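Long-range contact in pyoverdine synthetase F (Pseudomonas aeruginosa PAO1, PDB 6CUL), which has an alpha/beta fold built round a mixed beta sheet and holds the ligand FGD in a pocket: residues A[26-36]-A[250-261]. Residues are numbered along the deposited sequence; the frame is centred on the assembly and turned at random.
Sequences YKGEQRYMKSV and ELRWNNFNNSLF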
loop_
_atom_site.group_PDB
_atom_site.type_symbol
_atom_site.label_atom_id
_atom_site.label_comp_id
_atom_site.label_asym_id
_atom_site.label_seq_id
_atom_site.Cartn_x
_atom_site.Cartn_y
_atom_site.Cartn_z
ATOM N N TYR A 26 -12.688 -17.112 3.284
ATOM C CA TYR A 26 -13.534 -16.245 2.495
ATOM C C TYR A 26 -14.717 -17.050 2.022
ATOM O O TYR A 26 -14.561 -18.214 1.800
ATOM C CB TYR A 26 -12.706 -15.808 1.278
ATOM C CG TYR A 26 -13.435 -15.012 0.274
ATOM C CD1 TYR A 26 -13.544 -13.651 0.396
ATOM C CD2 TYR A 26 -14.034 -15.605 -0.777
ATOM C CE1 TYR A 26 -14.250 -12.925 -0.493
ATOM C CE2 TYR A 26 -14.734 -14.883 -1.660
ATOM C CZ TYR A 26 -14.837 -13.549 -1.503
ATOM O OH TYR A 26 -15.502 -12.863 -2.405
ATOM N N LYS A 27 -15.931 -16.497 2.086
ATOM C CA LYS A 27 -17.102 -17.174 1.549
ATOM C C LYS A 27 -17.304 -18.619 2.040
ATOM O O LYS A 27 -17.764 -19.478 1.276
ATOM C CB LYS A 27 -16.862 -17.333 0.086
ATOM C CG LYS A 27 -17.604 -16.446 -0.811
ATOM C CD LYS A 27 -17.162 -16.779 -2.226
ATOM C CE LYS A 27 -18.048 -17.776 -2.912
ATOM N NZ LYS A 27 -17.387 -18.103 -4.181
ATOM N N GLY A 28 -16.996 -18.927 3.271
ATOM C CA GLY A 28 -17.076 -20.284 3.703
ATOM C C GLY A 28 -15.873 -21.156 3.359
ATOM O O GLY A 28 -15.824 -22.268 3.773
ATOM N N GLU A 29 -14.923 -20.705 2.566
ATOM C CA GLU A 29 -13.698 -21.469 2.354
ATOM C C GLU A 29 -12.454 -20.650 2.413
ATOM O O GLU A 29 -12.344 -20.015 3.347
ATOM C CB GLU A 29 -13.737 -22.455 1.228
ATOM C CG GLU A 29 -13.520 -23.827 1.832
ATOM C CD GLU A 29 -12.548 -23.796 2.994
ATOM O OE1 GLU A 29 -11.349 -23.819 2.765
ATOM O OE2 GLU A 29 -12.971 -23.768 4.140
ATOM N N GLN A 30 -11.540 -20.652 1.462
ATOM C CA GLN A 30 -10.336 -19.832 1.597
ATOM C C GLN A 30 -9.852 -19.110 0.360
ATOM O O GLN A 30 -10.173 -19.510 -0.715
ATOM C CB GLN A 30 -9.242 -20.693 2.161
ATOM C CG GLN A 30 -9.105 -20.493 3.646
ATOM C CD GLN A 30 -7.880 -21.131 4.187
ATOM O OE1 GLN A 30 -7.453 -22.195 3.737
ATOM N NE2 GLN A 30 -7.267 -20.458 5.132
ATOM N N ARG A 31 -9.092 -18.025 0.515
ATOM C CA ARG A 31 -8.668 -17.305 -0.630
ATOM C C ARG A 31 -7.239 -16.908 -0.258
ATOM O O ARG A 31 -6.936 -16.598 0.842
ATOM C CB ARG A 31 -9.516 -16.047 -0.777
ATOM C CG ARG A 31 -10.224 -15.798 -2.085
ATOM C CD ARG A 31 -11.285 -16.822 -2.344
ATOM N NE ARG A 31 -12.194 -16.593 -3.444
ATOM C CZ ARG A 31 -13.174 -17.422 -3.730
ATOM N NH1 ARG A 31 -13.387 -18.461 -2.990
ATOM N NH2 ARG A 31 -13.946 -17.240 -4.753
ATOM N N TYR A 32 -6.368 -16.870 -1.210
ATOM C CA TYR A 32 -5.011 -16.445 -0.981
ATOM C C TYR A 32 -4.921 -14.928 -0.996
ATOM O O TYR A 32 -5.254 -14.325 -1.947
ATOM C CB TYR A 32 -4.102 -17.059 -2.034
ATOM C CG TYR A 32 -2.704 -16.560 -2.018
ATOM C CD1 TYR A 32 -1.765 -17.058 -1.143
ATOM C CD2 TYR A 32 -2.331 -15.605 -2.870
ATOM C CE1 TYR A 32 -0.512 -16.595 -1.137
ATOM C CE2 TYR A 32 -1.085 -15.142 -2.869
ATOM C CZ TYR A 32 -0.174 -15.644 -2.008
ATOM O OH TYR A 32 1.026 -15.086 -2.094
HETATM N N MSE A 33 -4.455 -14.324 0.077
HETATM C CA MSE A 33 -4.385 -12.870 0.177
HETATM C C MSE A 33 -3.160 -12.390 -0.501
HETATM O O MSE A 33 -2.140 -12.257 0.112
HETATM C CB MSE A 33 -4.348 -12.418 1.620
HETATM C CG MSE A 33 -4.469 -10.941 1.901
HETATM SE SE MSE A 33 -5.997 -10.035 1.177
HETATM C CE MSE A 33 -7.200 -10.223 2.618
ATOM N N LYS A 34 -3.255 -12.189 -1.794
ATOM C CA LYS A 34 -2.156 -11.790 -2.608
ATOM C C LYS A 34 -1.821 -10.370 -2.304
ATOM O O LYS A 34 -2.686 -9.618 -2.045
ATOM C CB LYS A 34 -2.548 -11.930 -4.063
ATOM C CG LYS A 34 -1.471 -11.728 -5.083
ATOM C CD LYS A 34 -2.066 -11.559 -6.436
ATOM C CE LYS A 34 -2.364 -12.868 -7.133
ATOM N NZ LYS A 34 -2.876 -12.789 -8.510
ATOM N N SER A 35 -0.554 -10.046 -2.302
ATOM C CA SER A 35 -0.123 -8.719 -2.096
ATOM C C SER A 35 -0.257 -7.834 -3.297
ATOM O O SER A 35 -0.455 -8.263 -4.370
ATOM C CB SER A 35 1.284 -8.684 -1.616
ATOM O OG SER A 35 2.171 -8.942 -2.600
ATOM N N VAL A 36 -0.206 -6.557 -3.045
ATOM C CA VAL A 36 -0.215 -5.576 -4.087
ATOM C C VAL A 36 0.998 -5.725 -4.985
ATOM O O VAL A 36 0.869 -5.559 -6.134
ATOM C CB VAL A 36 -0.271 -4.188 -3.542
ATOM C CG1 VAL A 36 -0.177 -3.189 -4.637
ATOM C CG2 VAL A 36 -1.540 -3.993 -2.798
ATOM N N GLU A 250 -12.949 -10.525 3.866
ATOM C CA GLU A 250 -13.624 -10.558 2.582
ATOM C C GLU A 250 -13.619 -9.218 1.842
ATOM O O GLU A 250 -13.449 -9.178 0.696
ATOM C CB GLU A 250 -15.038 -11.047 2.719
ATOM C CG GLU A 250 -15.186 -12.503 3.019
ATOM C CD GLU A 250 -16.241 -12.790 4.030
ATOM O OE1 GLU A 250 -16.782 -11.878 4.540
ATOM O OE2 GLU A 250 -16.488 -13.921 4.316
ATOM N N LEU A 251 -13.867 -8.136 2.521
ATOM C CA LEU A 251 -13.830 -6.838 1.889
ATOM C C LEU A 251 -12.447 -6.444 1.355
ATOM O O LEU A 251 -12.359 -6.001 0.276
ATOM C CB LEU A 251 -14.379 -5.762 2.809
ATOM C CG LEU A 251 -14.554 -4.372 2.229
ATOM C CD1 LEU A 251 -15.055 -4.418 0.818
ATOM C CD2 LEU A 251 -15.512 -3.588 3.051
ATOM N N ARG A 252 -11.401 -6.691 2.111
ATOM C CA ARG A 252 -10.066 -6.393 1.680
ATOM C C ARG A 252 -9.702 -7.145 0.448
ATOM O O ARG A 252 -9.221 -6.576 -0.427
ATOM C CB ARG A 252 -9.031 -6.761 2.749
ATOM C CG ARG A 252 -8.946 -5.839 3.938
ATOM C CD ARG A 252 -7.659 -5.938 4.773
ATOM N NE ARG A 252 -7.042 -7.202 4.881
ATOM C CZ ARG A 252 -6.825 -7.813 6.005
ATOM N NH1 ARG A 252 -7.146 -7.291 7.126
ATOM N NH2 ARG A 252 -6.243 -8.956 5.976
ATOM N N TRP A 253 -9.948 -8.434 0.441
ATOM C CA TRP A 253 -9.672 -9.248 -0.697
ATOM C C TRP A 253 -10.508 -8.753 -1.881
ATOM O O TRP A 253 -9.971 -8.425 -2.825
ATOM C CB TRP A 253 -9.985 -10.721 -0.350
ATOM C CG TRP A 253 -9.438 -11.753 -1.265
ATOM C CD1 TRP A 253 -8.295 -12.424 -1.138
ATOM C CD2 TRP A 253 -10.028 -12.211 -2.456
ATOM N NE1 TRP A 253 -8.127 -13.249 -2.149
ATOM C CE2 TRP A 253 -9.187 -13.147 -2.986
ATOM C CE3 TRP A 253 -11.204 -11.912 -3.131
ATOM C CZ2 TRP A 253 -9.471 -13.784 -4.172
ATOM C CZ3 TRP A 253 -11.464 -12.512 -4.269
ATOM C CH2 TRP A 253 -10.614 -13.449 -4.797
ATOM N N ASN A 254 -11.774 -8.586 -1.758
ATOM C CA ASN A 254 -12.500 -8.136 -2.883
ATOM C C ASN A 254 -12.091 -6.762 -3.448
ATOM O O ASN A 254 -12.040 -6.591 -4.617
ATOM C CB ASN A 254 -13.935 -8.122 -2.531
ATOM C CG ASN A 254 -14.501 -9.486 -2.443
ATOM O OD1 ASN A 254 -13.895 -10.428 -2.791
ATOM N ND2 ASN A 254 -15.675 -9.570 -1.967
ATOM N N ASN A 255 -11.856 -5.786 -2.617
ATOM C CA ASN A 255 -11.381 -4.529 -3.100
ATOM C C ASN A 255 -9.985 -4.689 -3.717
ATOM O O ASN A 255 -9.706 -4.073 -4.671
ATOM C CB ASN A 255 -11.441 -3.451 -2.059
ATOM C CG ASN A 255 -11.531 -2.093 -2.661
ATOM O OD1 ASN A 255 -12.278 -1.871 -3.570
ATOM N ND2 ASN A 255 -10.743 -1.199 -2.180
ATOM N N PHE A 256 -9.128 -5.498 -3.124
ATOM C CA PHE A 256 -7.843 -5.772 -3.700
ATOM C C PHE A 256 -8.057 -6.441 -5.011
ATOM O O PHE A 256 -7.404 -6.089 -5.903
ATOM C CB PHE A 256 -7.067 -6.806 -2.954
ATOM C CG PHE A 256 -6.055 -6.297 -2.019
ATOM C CD1 PHE A 256 -6.128 -5.066 -1.495
ATOM C CD2 PHE A 256 -5.063 -7.150 -1.561
ATOM C CE1 PHE A 256 -5.190 -4.661 -0.576
ATOM C CE2 PHE A 256 -4.149 -6.758 -0.658
ATOM C CZ PHE A 256 -4.200 -5.524 -0.175
ATOM N N ASN A 257 -8.919 -7.451 -5.108
ATOM C CA ASN A 257 -9.204 -8.120 -6.363
ATOM C C ASN A 257 -10.227 -7.417 -7.334
ATOM O O ASN A 257 -10.079 -7.508 -8.495
ATOM C CB ASN A 257 -9.411 -9.634 -6.125
ATOM C CG ASN A 257 -8.169 -10.349 -5.465
ATOM O OD1 ASN A 257 -7.426 -11.038 -6.099
ATOM N ND2 ASN A 257 -8.013 -10.207 -4.235
ATOM N N ASN A 258 -11.262 -6.756 -6.833
ATOM C CA ASN A 258 -12.229 -6.045 -7.689
ATOM C C ASN A 258 -11.853 -4.658 -8.154
ATOM O O ASN A 258 -12.174 -4.283 -9.199
ATOM C CB ASN A 258 -13.611 -5.976 -7.053
ATOM C CG ASN A 258 -14.583 -6.983 -7.617
ATOM O OD1 ASN A 258 -14.223 -7.827 -8.383
ATOM N ND2 ASN A 258 -15.824 -6.872 -7.230
ATOM N N SER A 259 -11.213 -3.893 -7.328
ATOM C CA SER A 259 -10.828 -2.598 -7.700
ATOM C C SER A 259 -9.394 -2.148 -7.584
ATOM O O SER A 259 -9.033 -1.313 -8.264
ATOM C CB SER A 259 -11.706 -1.655 -6.907
ATOM O OG SER A 259 -11.659 -0.398 -7.421
ATOM N N LEU A 260 -8.649 -2.640 -6.615
ATOM C CA LEU A 260 -7.279 -2.226 -6.373
ATOM C C LEU A 260 -6.194 -2.653 -7.322
ATOM O O LEU A 260 -5.397 -1.875 -7.692
ATOM C CB LEU A 260 -6.885 -2.532 -4.935
ATOM C CG LEU A 260 -5.624 -1.848 -4.431
ATOM C CD1 LEU A 260 -5.832 -1.269 -3.047
ATOM C CD2 LEU A 260 -4.406 -2.721 -4.486
ATOM N N PHE A 261 -6.153 -3.895 -7.671
ATOM C CA PHE A 261 -5.177 -4.296 -8.585
ATOM C C PHE A 261 -5.440 -3.574 -9.930
ATOM O O PHE A 261 -4.557 -3.069 -10.520
ATOM C CB PHE A 261 -5.055 -5.831 -8.638
ATOM C CG PHE A 261 -4.647 -6.448 -7.345
ATOM C CD1 PHE A 261 -3.974 -5.723 -6.419
ATOM C CD2 PHE A 261 -4.960 -7.714 -7.054
ATOM C CE1 PHE A 261 -3.612 -6.255 -5.253
ATOM C CE2 PHE A 261 -4.609 -8.260 -5.876
ATOM C CZ PHE A 261 -3.915 -7.533 -4.976
HETATM O O HOH W 1 -5.700 -10.679 -2.706
#
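The beta hairpin of strands 23-26 and 29-32, with the linker that follows it, lies along helix 248-271, and W253 points its indole at it. W253 NE1 donates to Y32 O (3.1 Å); the oxygen lies near the indole plane, although the nitrogen stands above the carbonyl plane. R31 lies over one face of the indole: CB sits 3.7 Å from the centroid of the five-membered ring, a CH-pi contact. N257 backs the opposite face, its ND2 bonded to W253 O at 3.0 Å and also donating to a water that reaches K34 O. Together these partners probably hold the indole's rotation. Toward the hairpin turn, Y26 carries CG anti to its own N (chi1 175°), which lays the ring beside the helix; CD1 meets E250 CG, and OH receives a weak bond from N254 ND2 (3.3 Å). E250 OE2 takes another weak bond from K27 N, while OE1 is held by T247 N. Next along the chain, selenomethionine M33 bends so that SE lies 4.0 Å from W253 CD1 and 4.1 Å from F256 CD2, an oblique Met-aromatic contact with each ring. V36, opening helix 36-46, sets CG2 over the F256 face and 3.6 Å from L260 CD2. A beta hairpin closed by a type I' turn (Y26 to E29) thus packs on a helix through a backbone-bonded indole, beside Met-aromatic contacts.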